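Long-range contacts in cupin domain-containing protein (PDB 3LAG), which is of unknown function but belongs to the cupin family of beta-barrel proteins and holds a nickel ion at a three-histidine site: residues V17-W22 against V88-E93; W22-G27 against H77-E82; Y39-M44 against R67-K72; M44-M49 against Q62-R67. One frame throughout, in Å; residues are numbered along the deposited sequence.

Overall arrangement
All four contacts join strands, or the turns that follow them, of one cupin fold. Contact 1 is a regular antiparallel pairing, more buried than the rest, and contact 3 continues its sheet: 87-94 bonds to 39-43, which bonds to 69-71. Contact 2 prolongs the strand of contact 1 through the shared W22, but there strand pairing gives way to a turn held by an asparagine. Contact 4, at the surface, shares M44 and R67 with contact 3 and combines a short backbone pairing with a salt bridge and hydrogen bonds to one carboxylate. Aromatic faces carry contacts 1 and 3. Contacts 1, 3 and 4 also touch the second subunit.

Contact 1. Residues V17-W22 against V88-E93; sequences VRVTEW and VFLEIE
W22 and F89 stand opposite each other as a hydrogen-bonded antiparallel pair, and the methylene of the tryptophan, not its indole, covers the phenyl ring. W22 CB lies 3.7 Å from the centroid of the F89 ring and 19° off its normal, a CH-pi contact over one face. The ring planes are nearly parallel, at 22°, but slid so far apart that they hardly overlap. F89 CG sits between its backbone N and carbonyl carbon (chi1 58°), and F89 CZ ends 3.5 Å from W22 CB. T20 CG2 covers one face of the indole.

On the same side of the sheet, W22 NE1 and E91 OE2 are 3.8 Å apart and joined through a water. This water lies in the plane of the indole, accepts from W22 NE1 at 2.9 Å and donates to E91 OE2 at 2.6 Å. Another water sits among T20 OG1, E91 O and E93 OE1. R18 runs alongside E93, yet its guanidinium forms a salt bridge with D13.

The other side is mainly aliphatic: V19 lies beside I92, pointing the same way, V19 CG1 meets L90 CD2 at 4.0 Å, and E21 CG packs on L90 CD1 while its carboxylate turns to R23. Six backbone hydrogen bonds, in three reciprocal pairs, join the strands. The chemistry thus divides by face: V17, V19 and L90 pack against the second subunit, whereas the other face combines the W22-F89 packing with carboxylates and waters, and the E91 side chain comes within about 4 Å of the nickel ion.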
# COMPACT_ATOMS: atom_id res chain seq x y z
N VAL B 17 -2.96 -10.41 -7.62
CA VAL B 17 -3.34 -9.22 -6.92
C VAL B 17 -3.80 -8.11 -7.86
O VAL B 17 -3.39 -8.04 -9.01
CB VAL B 17 -2.11 -8.73 -6.09
CG1 VAL B 17 -0.98 -8.25 -6.99
CG2 VAL B 17 -2.50 -7.64 -5.11
N ARG B 18 -4.68 -7.25 -7.35
CA ARG B 18 -5.01 -6.00 -8.01
C ARG B 18 -4.84 -4.84 -7.04
O ARG B 18 -5.37 -4.89 -5.92
CB ARG B 18 -6.45 -6.00 -8.50
CG ARG B 18 -6.83 -4.71 -9.21
CD ARG B 18 -8.22 -4.80 -9.77
NE ARG B 18 -8.21 -5.58 -11.01
CZ ARG B 18 -9.21 -5.61 -11.88
NH1 ARG B 18 -10.32 -4.91 -11.65
NH2 ARG B 18 -9.11 -6.34 -12.98
N VAL B 19 -4.13 -3.81 -7.48
CA VAL B 19 -3.90 -2.61 -6.68
C VAL B 19 -4.55 -1.42 -7.37
O VAL B 19 -4.20 -1.10 -8.50
CB VAL B 19 -2.40 -2.34 -6.48
CG1 VAL B 19 -2.22 -1.11 -5.62
CG2 VAL B 19 -1.72 -3.54 -5.83
N THR B 20 -5.52 -0.80 -6.69
CA THR B 20 -6.24 0.35 -7.22
C THR B 20 -6.06 1.55 -6.32
O THR B 20 -6.26 1.48 -5.11
CB THR B 20 -7.75 0.07 -7.31
OG1 THR B 20 -7.96 -1.13 -8.06
CG2 THR B 20 -8.49 1.21 -7.99
N GLU B 21 -5.67 2.66 -6.93
CA GLU B 21 -5.62 3.95 -6.25
C GLU B 21 -6.97 4.63 -6.35
O GLU B 21 -7.48 4.86 -7.45
CB GLU B 21 -4.54 4.83 -6.88
CG GLU B 21 -4.44 6.21 -6.26
CD GLU B 21 -3.39 7.05 -6.95
OE1 GLU B 21 -2.86 6.59 -7.99
OE2 GLU B 21 -3.08 8.15 -6.46
N TRP B 22 -7.55 4.96 -5.20
CA TRP B 22 -8.82 5.68 -5.12
C TRP B 22 -8.58 7.11 -4.69
O TRP B 22 -7.88 7.37 -3.72
CB TRP B 22 -9.78 4.99 -4.14
CG TRP B 22 -10.32 3.71 -4.69
CD1 TRP B 22 -9.84 2.45 -4.49
CD2 TRP B 22 -11.44 3.57 -5.57
NE1 TRP B 22 -10.59 1.52 -5.18
CE2 TRP B 22 -11.59 2.19 -5.85
CE3 TRP B 22 -12.34 4.47 -6.15
CZ2 TRP B 22 -12.59 1.70 -6.68
CZ3 TRP B 22 -13.34 3.98 -6.98
CH2 TRP B 22 -13.46 2.61 -7.23
N VAL B 88 -7.52 9.86 -0.23
CA VAL B 88 -6.71 9.03 -1.12
C VAL B 88 -6.27 7.77 -0.40
O VAL B 88 -5.73 7.82 0.70
CB VAL B 88 -5.45 9.77 -1.60
CG1 VAL B 88 -4.72 8.93 -2.65
CG2 VAL B 88 -5.80 11.15 -2.15
N PHE B 89 -6.52 6.63 -1.03
CA PHE B 89 -6.08 5.36 -0.47
C PHE B 89 -5.87 4.37 -1.60
O PHE B 89 -6.47 4.49 -2.67
CB PHE B 89 -7.07 4.80 0.55
CG PHE B 89 -8.46 4.58 0.02
CD1 PHE B 89 -8.85 3.34 -0.46
CD2 PHE B 89 -9.39 5.61 0.04
CE1 PHE B 89 -10.14 3.14 -0.94
CE2 PHE B 89 -10.68 5.41 -0.45
CZ PHE B 89 -11.04 4.17 -0.93
N LEU B 90 -5.00 3.40 -1.35
CA LEU B 90 -4.85 2.26 -2.23
C LEU B 90 -5.62 1.09 -1.65
O LEU B 90 -5.68 0.89 -0.43
CB LEU B 90 -3.37 1.89 -2.44
CG LEU B 90 -2.64 2.65 -3.56
CD1 LEU B 90 -2.70 4.16 -3.40
CD2 LEU B 90 -1.19 2.18 -3.67
N GLU B 91 -6.24 0.33 -2.53
CA GLU B 91 -6.92 -0.89 -2.15
C GLU B 91 -6.26 -2.04 -2.88
O GLU B 91 -6.13 -2.04 -4.11
CB GLU B 91 -8.37 -0.79 -2.54
CG GLU B 91 -9.27 -1.50 -1.59
CD GLU B 91 -10.67 -0.98 -1.66
OE1 GLU B 91 -11.10 -0.28 -0.72
OE2 GLU B 91 -11.32 -1.27 -2.68
N ILE B 92 -5.85 -3.03 -2.10
CA ILE B 92 -5.10 -4.17 -2.60
C ILE B 92 -5.97 -5.41 -2.44
O ILE B 92 -6.23 -5.85 -1.32
CB ILE B 92 -3.76 -4.33 -1.86
CG1 ILE B 92 -2.91 -3.05 -1.98
CG2 ILE B 92 -2.98 -5.52 -2.39
CD1 ILE B 92 -3.08 -2.06 -0.85
N GLU B 93 -6.45 -5.95 -3.56
CA GLU B 93 -7.38 -7.07 -3.56
C GLU B 93 -6.63 -8.33 -3.96
O GLU B 93 -5.85 -8.34 -4.91
CB GLU B 93 -8.51 -6.81 -4.56
CG GLU B 93 -9.39 -5.64 -4.21
CD GLU B 93 -10.42 -5.39 -5.27
OE1 GLU B 93 -10.06 -4.78 -6.31
OE2 GLU B 93 -11.58 -5.81 -5.09
O HOH W 1 -8.01 -3.14 -6.24
O HOH W 2 -10.38 -1.35 -5.11

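Contact 2. Residues W22-G27 against H77-E82; sequences WRLPPG and HDVRNE. With NI (nickel (II) ion), chain F.
The turn that follows strand 17-24 of the cupin barrel is fastened by N81 to the chain leaving strand 76-80. N81 ND2 donates to L24 O at 2.8 Å, with an N-H...O angle of 154°. The acceptor lies near the amide plane of N81, but the donor stands 41° above the carbonyl plane of L24. The same amide, on a CG anti to the backbone N (chi1 -172°), also donates to A85 O and accepts from S83 OG. N81 O accepts from G27 N at 2.8 Å. An alanine at N81 would probably leave L24 O and A85 O without this donor, and the G27 backbone bond as the one hydrogen bond remaining between the segments.

Deeper in, L24 and V79 cross at about a right angle, L24 CD2 meeting V79 CG1 at 3.9 Å. V79 CG2 in turn lies over the centre of one face of the H77 ring, in the metal site of the fold. H77 NE2 binds the nickel ion at 2.1 Å; H33, H35 and a water at 2.4 Å are among its other ligands. R80 NH2 and NE donate in the guanidinium plane to D78 OD2 and E82 OE2, a salt-bridge network.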
# COMPACT_ATOMS: atom_id res chain seq x y z
N TRP B 22 -7.55 4.96 -5.20
CA TRP B 22 -8.82 5.68 -5.12
C TRP B 22 -8.58 7.11 -4.69
O TRP B 22 -7.88 7.37 -3.72
CB TRP B 22 -9.78 4.99 -4.14
CG TRP B 22 -10.32 3.71 -4.69
CD1 TRP B 22 -9.84 2.45 -4.49
CD2 TRP B 22 -11.44 3.57 -5.57
NE1 TRP B 22 -10.59 1.52 -5.18
CE2 TRP B 22 -11.59 2.19 -5.85
CE3 TRP B 22 -12.34 4.47 -6.15
CZ2 TRP B 22 -12.59 1.70 -6.68
CZ3 TRP B 22 -13.34 3.98 -6.98
CH2 TRP B 22 -13.46 2.61 -7.23
N ARG B 23 -9.17 8.04 -5.44
CA ARG B 23 -9.13 9.46 -5.10
C ARG B 23 -10.55 9.97 -5.05
O ARG B 23 -11.28 9.91 -6.04
CB ARG B 23 -8.31 10.25 -6.12
CG ARG B 23 -6.84 9.97 -6.02
CD ARG B 23 -6.03 10.77 -7.04
NE ARG B 23 -4.61 10.65 -6.77
CZ ARG B 23 -3.91 11.47 -5.99
NH1 ARG B 23 -4.50 12.51 -5.40
NH2 ARG B 23 -2.62 11.27 -5.81
N LEU B 24 -10.94 10.47 -3.88
CA LEU B 24 -12.29 10.99 -3.69
C LEU B 24 -12.24 12.48 -3.41
O LEU B 24 -11.88 12.91 -2.31
CB LEU B 24 -13.01 10.27 -2.55
CG LEU B 24 -13.75 8.99 -2.93
CD1 LEU B 24 -12.78 7.87 -3.26
CD2 LEU B 24 -14.67 8.59 -1.80
N PRO B 25 -12.63 13.28 -4.41
CA PRO B 25 -12.76 14.73 -4.18
C PRO B 25 -13.85 15.01 -3.13
O PRO B 25 -14.71 14.18 -2.89
CB PRO B 25 -13.22 15.25 -5.54
CG PRO B 25 -12.74 14.24 -6.52
CD PRO B 25 -12.87 12.92 -5.82
N PRO B 26 -13.82 16.20 -2.52
CA PRO B 26 -14.95 16.58 -1.66
C PRO B 26 -16.27 16.45 -2.42
O PRO B 26 -16.35 16.85 -3.58
CB PRO B 26 -14.65 18.04 -1.32
CG PRO B 26 -13.13 18.12 -1.40
CD PRO B 26 -12.75 17.21 -2.54
N GLY B 27 -17.28 15.88 -1.77
CA GLY B 27 -18.58 15.72 -2.40
C GLY B 27 -18.69 14.57 -3.38
O GLY B 27 -19.60 14.53 -4.20
N HIS B 77 -20.83 -1.64 0.63
CA HIS B 77 -20.88 -0.27 1.11
C HIS B 77 -20.83 0.74 -0.03
O HIS B 77 -20.42 0.41 -1.15
CB HIS B 77 -19.76 0.01 2.15
CG HIS B 77 -18.36 -0.16 1.63
ND1 HIS B 77 -17.26 -0.21 2.47
CD2 HIS B 77 -17.87 -0.30 0.37
CE1 HIS B 77 -16.16 -0.36 1.75
NE2 HIS B 77 -16.51 -0.40 0.47
N ASP B 78 -21.24 1.96 0.28
CA ASP B 78 -20.89 3.13 -0.54
C ASP B 78 -19.89 3.91 0.28
O ASP B 78 -20.05 4.04 1.49
CB ASP B 78 -22.13 3.99 -0.79
CG ASP B 78 -21.87 5.18 -1.70
OD1 ASP B 78 -20.85 5.20 -2.43
OD2 ASP B 78 -22.75 6.07 -1.71
N VAL B 79 -18.84 4.43 -0.35
CA VAL B 79 -17.87 5.24 0.35
C VAL B 79 -17.91 6.64 -0.23
O VAL B 79 -17.91 6.82 -1.45
CB VAL B 79 -16.49 4.60 0.28
CG1 VAL B 79 -15.42 5.60 0.64
CG2 VAL B 79 -16.46 3.37 1.18
N ARG B 80 -17.97 7.63 0.65
CA ARG B 80 -18.16 9.01 0.23
C ARG B 80 -17.20 9.95 0.93
O ARG B 80 -16.68 9.64 2.01
CB ARG B 80 -19.58 9.46 0.55
CG ARG B 80 -20.62 8.48 0.07
CD ARG B 80 -22.02 8.95 0.39
NE ARG B 80 -22.41 10.13 -0.38
CZ ARG B 80 -23.07 10.09 -1.54
NH1 ARG B 80 -23.40 11.22 -2.16
NH2 ARG B 80 -23.41 8.93 -2.08
N ASN B 81 -17.00 11.11 0.33
CA ASN B 81 -16.22 12.15 0.96
C ASN B 81 -17.09 13.37 1.29
O ASN B 81 -17.44 14.15 0.39
CB ASN B 81 -15.05 12.55 0.07
CG ASN B 81 -14.10 13.49 0.76
OD1 ASN B 81 -14.31 13.87 1.92
ND2 ASN B 81 -13.03 13.86 0.06
N GLU B 82 -17.44 13.49 2.56
CA GLU B 82 -18.22 14.64 3.03
C GLU B 82 -17.32 15.66 3.74
O GLU B 82 -17.81 16.60 4.36
CB GLU B 82 -19.36 14.20 3.95
CG GLU B 82 -20.24 13.08 3.38
CD GLU B 82 -21.02 13.49 2.14
OE1 GLU B 82 -21.09 14.70 1.84
OE2 GLU B 82 -21.56 12.59 1.46
NI NI F . -15.16 -0.63 -1.16
O HOH W 3 -13.68 -0.39 -2.96

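Contact 3. Residues Y39-M44 against R67-K72; sequences YVVVPM and RSYARK
R71 lays its CB, not its guanidinium, over the Y39 ring, 3.6 Å from its centroid and 22° off the normal. V41 and Y69 repeat this with the roles of the strands exchanged, V41 CB lying 3.8 Å from the Y69 ring centroid. Y39 CG sits between backbone N and carbonyl carbon (chi1 65°), which starts the ring toward R71. This is the tight part of the contact, backed by reciprocal backbone hydrogen bonds in the Y39-R71 and V41-Y69 pairs.

Toward solvent the grip slackens. The R71 guanidinium, with Y69 CD1 over its centre, donates through NH1 to A70 O. Its NE makes a weak 3.4 Å bond to a water that also bonds to Y39 OH at 3.0 Å. At the other end, by contrast, R67 forms a salt bridge with E9 and S68 a hydrogen bond with Q11, both of the second subunit. An alanine at Y39 would probably uncover R71 CB and the H35 ring stacked on the tyrosine, and leave the water without its hydroxyl partner.

Strand 69-71 thus adds an antiparallel edge to the sheet of a cupin barrel, while from the neighbouring strand 39-43 the Y39 ring stacks on H35, a nickel ligand.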
# COMPACT_ATOMS: atom_id res chain seq x y z
N TYR B 39 -9.19 -7.91 1.02
CA TYR B 39 -8.37 -6.79 0.61
C TYR B 39 -7.69 -6.08 1.76
O TYR B 39 -7.96 -6.36 2.94
CB TYR B 39 -9.16 -5.80 -0.27
CG TYR B 39 -10.32 -5.09 0.39
CD1 TYR B 39 -10.19 -3.79 0.85
CD2 TYR B 39 -11.55 -5.72 0.53
CE1 TYR B 39 -11.25 -3.13 1.43
CE2 TYR B 39 -12.62 -5.06 1.12
CZ TYR B 39 -12.46 -3.77 1.56
OH TYR B 39 -13.52 -3.11 2.13
N VAL B 40 -6.79 -5.19 1.39
CA VAL B 40 -6.06 -4.34 2.31
C VAL B 40 -6.24 -2.90 1.85
O VAL B 40 -6.17 -2.61 0.65
CB VAL B 40 -4.55 -4.69 2.30
CG1 VAL B 40 -3.72 -3.68 3.12
CG2 VAL B 40 -4.32 -6.11 2.79
N VAL B 41 -6.49 -2.01 2.80
CA VAL B 41 -6.55 -0.58 2.54
C VAL B 41 -5.27 0.06 3.06
O VAL B 41 -4.87 -0.17 4.20
CB VAL B 41 -7.75 0.06 3.26
CG1 VAL B 41 -7.79 1.57 3.04
CG2 VAL B 41 -9.05 -0.60 2.80
N VAL B 42 -4.64 0.86 2.21
CA VAL B 42 -3.48 1.66 2.61
C VAL B 42 -3.83 3.12 2.43
O VAL B 42 -3.83 3.63 1.31
CB VAL B 42 -2.22 1.33 1.78
CG1 VAL B 42 -1.04 2.15 2.30
CG2 VAL B 42 -1.91 -0.16 1.86
N PRO B 43 -4.15 3.80 3.54
CA PRO B 43 -4.43 5.23 3.40
C PRO B 43 -3.16 5.98 3.05
O PRO B 43 -2.09 5.76 3.64
CB PRO B 43 -4.91 5.63 4.80
CG PRO B 43 -5.39 4.33 5.42
CD PRO B 43 -4.41 3.32 4.91
N MSE B 44 -3.28 6.88 2.09
CA MSE B 44 -2.15 7.70 1.67
C MSE B 44 -2.19 9.09 2.30
O MSE B 44 -1.25 9.87 2.15
CB MSE B 44 -2.12 7.82 0.15
CG MSE B 44 -1.99 6.48 -0.59
SE MSE B 44 -0.43 5.42 -0.07
CE MSE B 44 0.95 6.75 -0.33
N ARG B 67 -1.17 3.50 7.82
CA ARG B 67 -1.69 2.49 8.74
C ARG B 67 -2.67 1.61 8.00
O ARG B 67 -3.85 1.96 7.88
CB ARG B 67 -2.38 3.14 9.93
CG ARG B 67 -1.43 3.84 10.86
CD ARG B 67 -0.17 3.01 11.08
NE ARG B 67 -0.43 1.68 11.63
CZ ARG B 67 0.50 0.91 12.18
NH1 ARG B 67 1.75 1.34 12.27
NH2 ARG B 67 0.19 -0.29 12.64
N SER B 68 -2.18 0.50 7.48
CA SER B 68 -2.97 -0.40 6.67
C SER B 68 -3.92 -1.22 7.52
O SER B 68 -3.72 -1.38 8.74
CB SER B 68 -2.06 -1.32 5.84
OG SER B 68 -1.47 -2.34 6.63
N TYR B 69 -4.97 -1.72 6.89
CA TYR B 69 -5.87 -2.64 7.56
C TYR B 69 -6.49 -3.59 6.57
O TYR B 69 -6.54 -3.30 5.37
CB TYR B 69 -6.93 -1.89 8.36
CG TYR B 69 -7.80 -0.91 7.60
CD1 TYR B 69 -8.97 -1.33 6.98
CD2 TYR B 69 -7.47 0.44 7.54
CE1 TYR B 69 -9.79 -0.43 6.33
CE2 TYR B 69 -8.28 1.35 6.88
CZ TYR B 69 -9.44 0.90 6.27
OH TYR B 69 -10.26 1.79 5.61
N ALA B 70 -6.96 -4.72 7.08
CA ALA B 70 -7.47 -5.81 6.27
C ALA B 70 -8.99 -5.86 6.36
O ALA B 70 -9.59 -5.56 7.41
CB ALA B 70 -6.88 -7.13 6.74
N ARG B 71 -9.60 -6.29 5.26
CA ARG B 71 -11.05 -6.44 5.17
C ARG B 71 -11.35 -7.74 4.43
O ARG B 71 -10.54 -8.23 3.65
CB ARG B 71 -11.66 -5.25 4.44
CG ARG B 71 -11.59 -3.94 5.22
CD ARG B 71 -12.52 -4.00 6.41
NE ARG B 71 -12.58 -2.78 7.21
CZ ARG B 71 -11.91 -2.61 8.35
NH1 ARG B 71 -11.07 -3.54 8.79
NH2 ARG B 71 -12.08 -1.49 9.03
N LYS B 72 -12.54 -8.28 4.68
CA LYS B 72 -12.97 -9.54 4.10
C LYS B 72 -13.92 -9.36 2.94
O LYS B 72 -14.74 -8.43 2.93
CB LYS B 72 -13.70 -10.37 5.16
CG LYS B 72 -12.82 -10.91 6.25
CD LYS B 72 -12.18 -12.22 5.82
CE LYS B 72 -11.60 -12.96 7.01
NZ LYS B 72 -11.12 -14.29 6.59
O HOH W 4 -13.74 -1.21 4.42

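Contact 4. Residues M44-M49 against Q62-R67; sequences MADGEM and QLKTGR
The carboxylate of D46 takes T65 OG1 from above its plane, T65 N nearly along one C-O axis and K64 NZ on the syn side of the other oxygen. T65 N reaches D46 OD1 at 2.8 Å. T65 OG1 donates to the same D46 OD1, also at 2.8 Å, from 52° out of the plane. K64 NZ forms a salt bridge with D46 OD2 at 2.9 Å. With three donors on two oxygens, the rotation of the carboxylate is likely to be restrained, the lysine probably stabilising its negative charge. The K64 chain bends at chi2 (65°), bringing CD to 3.3 Å from D46 OD1; the two side chains lie side by side, pointing the same way.

These bonds hold the start of a type II turn from K64 to R67, closed by R67 N to K64 O. Next to it, G47 and L63 form a hydrogen-bonded antiparallel pair. L63 CD1 meets the SE atom of M49, a selenomethionine, at 4.1 Å.

The contact lies at the open end of the hairpin of strands 47-52 and 58-63. M49 reaches to F89 of strand 87-94 and Y69 of strand 69-71, while G66 O bonds to Q11 of the second subunit.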
# COMPACT_ATOMS: atom_id res chain seq x y z
N MSE B 44 -3.28 6.88 2.09
CA MSE B 44 -2.15 7.70 1.67
C MSE B 44 -2.19 9.09 2.30
O MSE B 44 -1.25 9.87 2.15
CB MSE B 44 -2.12 7.82 0.15
CG MSE B 44 -1.99 6.48 -0.59
SE MSE B 44 -0.43 5.42 -0.07
CE MSE B 44 0.95 6.75 -0.33
N ALA B 45 -3.28 9.39 2.99
CA ALA B 45 -3.43 10.68 3.64
C ALA B 45 -4.39 10.49 4.80
O ALA B 45 -5.28 9.66 4.72
CB ALA B 45 -3.97 11.68 2.66
N ASP B 46 -4.21 11.26 5.87
CA ASP B 46 -5.16 11.21 6.97
C ASP B 46 -6.50 11.71 6.45
O ASP B 46 -6.55 12.65 5.65
CB ASP B 46 -4.71 12.11 8.13
CG ASP B 46 -3.39 11.66 8.76
OD1 ASP B 46 -2.88 10.56 8.45
OD2 ASP B 46 -2.86 12.43 9.58
N GLY B 47 -7.58 11.10 6.89
CA GLY B 47 -8.87 11.53 6.38
C GLY B 47 -10.01 10.97 7.16
O GLY B 47 -9.84 10.11 8.03
N GLU B 48 -11.20 11.45 6.80
CA GLU B 48 -12.44 10.99 7.41
C GLU B 48 -13.36 10.60 6.27
O GLU B 48 -13.89 11.44 5.55
CB GLU B 48 -13.05 12.07 8.29
CG GLU B 48 -12.10 12.56 9.36
CD GLU B 48 -12.72 13.60 10.25
OE1 GLU B 48 -12.63 14.80 9.91
OE2 GLU B 48 -13.31 13.22 11.28
N MSE B 49 -13.50 9.29 6.11
CA MSE B 49 -14.20 8.68 4.98
C MSE B 49 -15.58 8.18 5.37
O MSE B 49 -15.71 7.30 6.23
CB MSE B 49 -13.35 7.50 4.46
CG MSE B 49 -13.82 6.86 3.16
SE MSE B 49 -12.66 5.40 2.60
CE MSE B 49 -13.23 4.14 3.98
N GLN B 62 -11.86 6.58 10.27
CA GLN B 62 -10.72 7.42 10.58
C GLN B 62 -9.45 6.82 9.98
O GLN B 62 -8.83 5.91 10.56
CB GLN B 62 -10.60 7.59 12.09
CG GLN B 62 -11.83 8.23 12.71
CD GLN B 62 -12.09 9.63 12.18
OE1 GLN B 62 -13.15 9.90 11.60
NE2 GLN B 62 -11.13 10.52 12.36
N LEU B 63 -9.08 7.33 8.81
CA LEU B 63 -7.92 6.84 8.06
C LEU B 63 -6.64 7.51 8.53
O LEU B 63 -6.60 8.73 8.62
CB LEU B 63 -8.08 7.14 6.57
CG LEU B 63 -9.32 6.61 5.87
CD1 LEU B 63 -9.30 6.97 4.39
CD2 LEU B 63 -9.45 5.11 6.08
N LYS B 64 -5.61 6.71 8.81
CA LYS B 64 -4.32 7.27 9.20
C LYS B 64 -3.29 6.87 8.15
O LYS B 64 -3.15 5.69 7.82
CB LYS B 64 -3.91 6.76 10.59
CG LYS B 64 -2.55 7.28 11.07
CD LYS B 64 -2.61 8.79 11.28
CE LYS B 64 -1.22 9.39 11.39
NZ LYS B 64 -1.30 10.86 11.44
N THR B 65 -2.59 7.86 7.62
CA THR B 65 -1.55 7.64 6.64
C THR B 65 -0.64 6.48 6.99
O THR B 65 -0.06 6.43 8.09
CB THR B 65 -0.64 8.87 6.53
OG1 THR B 65 -1.42 10.01 6.17
CG2 THR B 65 0.42 8.65 5.47
N GLY B 66 -0.51 5.54 6.06
CA GLY B 66 0.40 4.44 6.23
C GLY B 66 0.01 3.37 7.23
O GLY B 66 0.79 2.46 7.47
N ARG B 67 -1.17 3.50 7.82
CA ARG B 67 -1.69 2.49 8.74
C ARG B 67 -2.67 1.61 8.00
O ARG B 67 -3.85 1.96 7.88
CB ARG B 67 -2.38 3.14 9.93
CG ARG B 67 -1.43 3.84 10.86
CD ARG B 67 -0.17 3.01 11.08
NE ARG B 67 -0.43 1.68 11.63
CZ ARG B 67 0.50 0.91 12.18
NH1 ARG B 67 1.75 1.34 12.27
NH2 ARG B 67 0.19 -0.29 12.64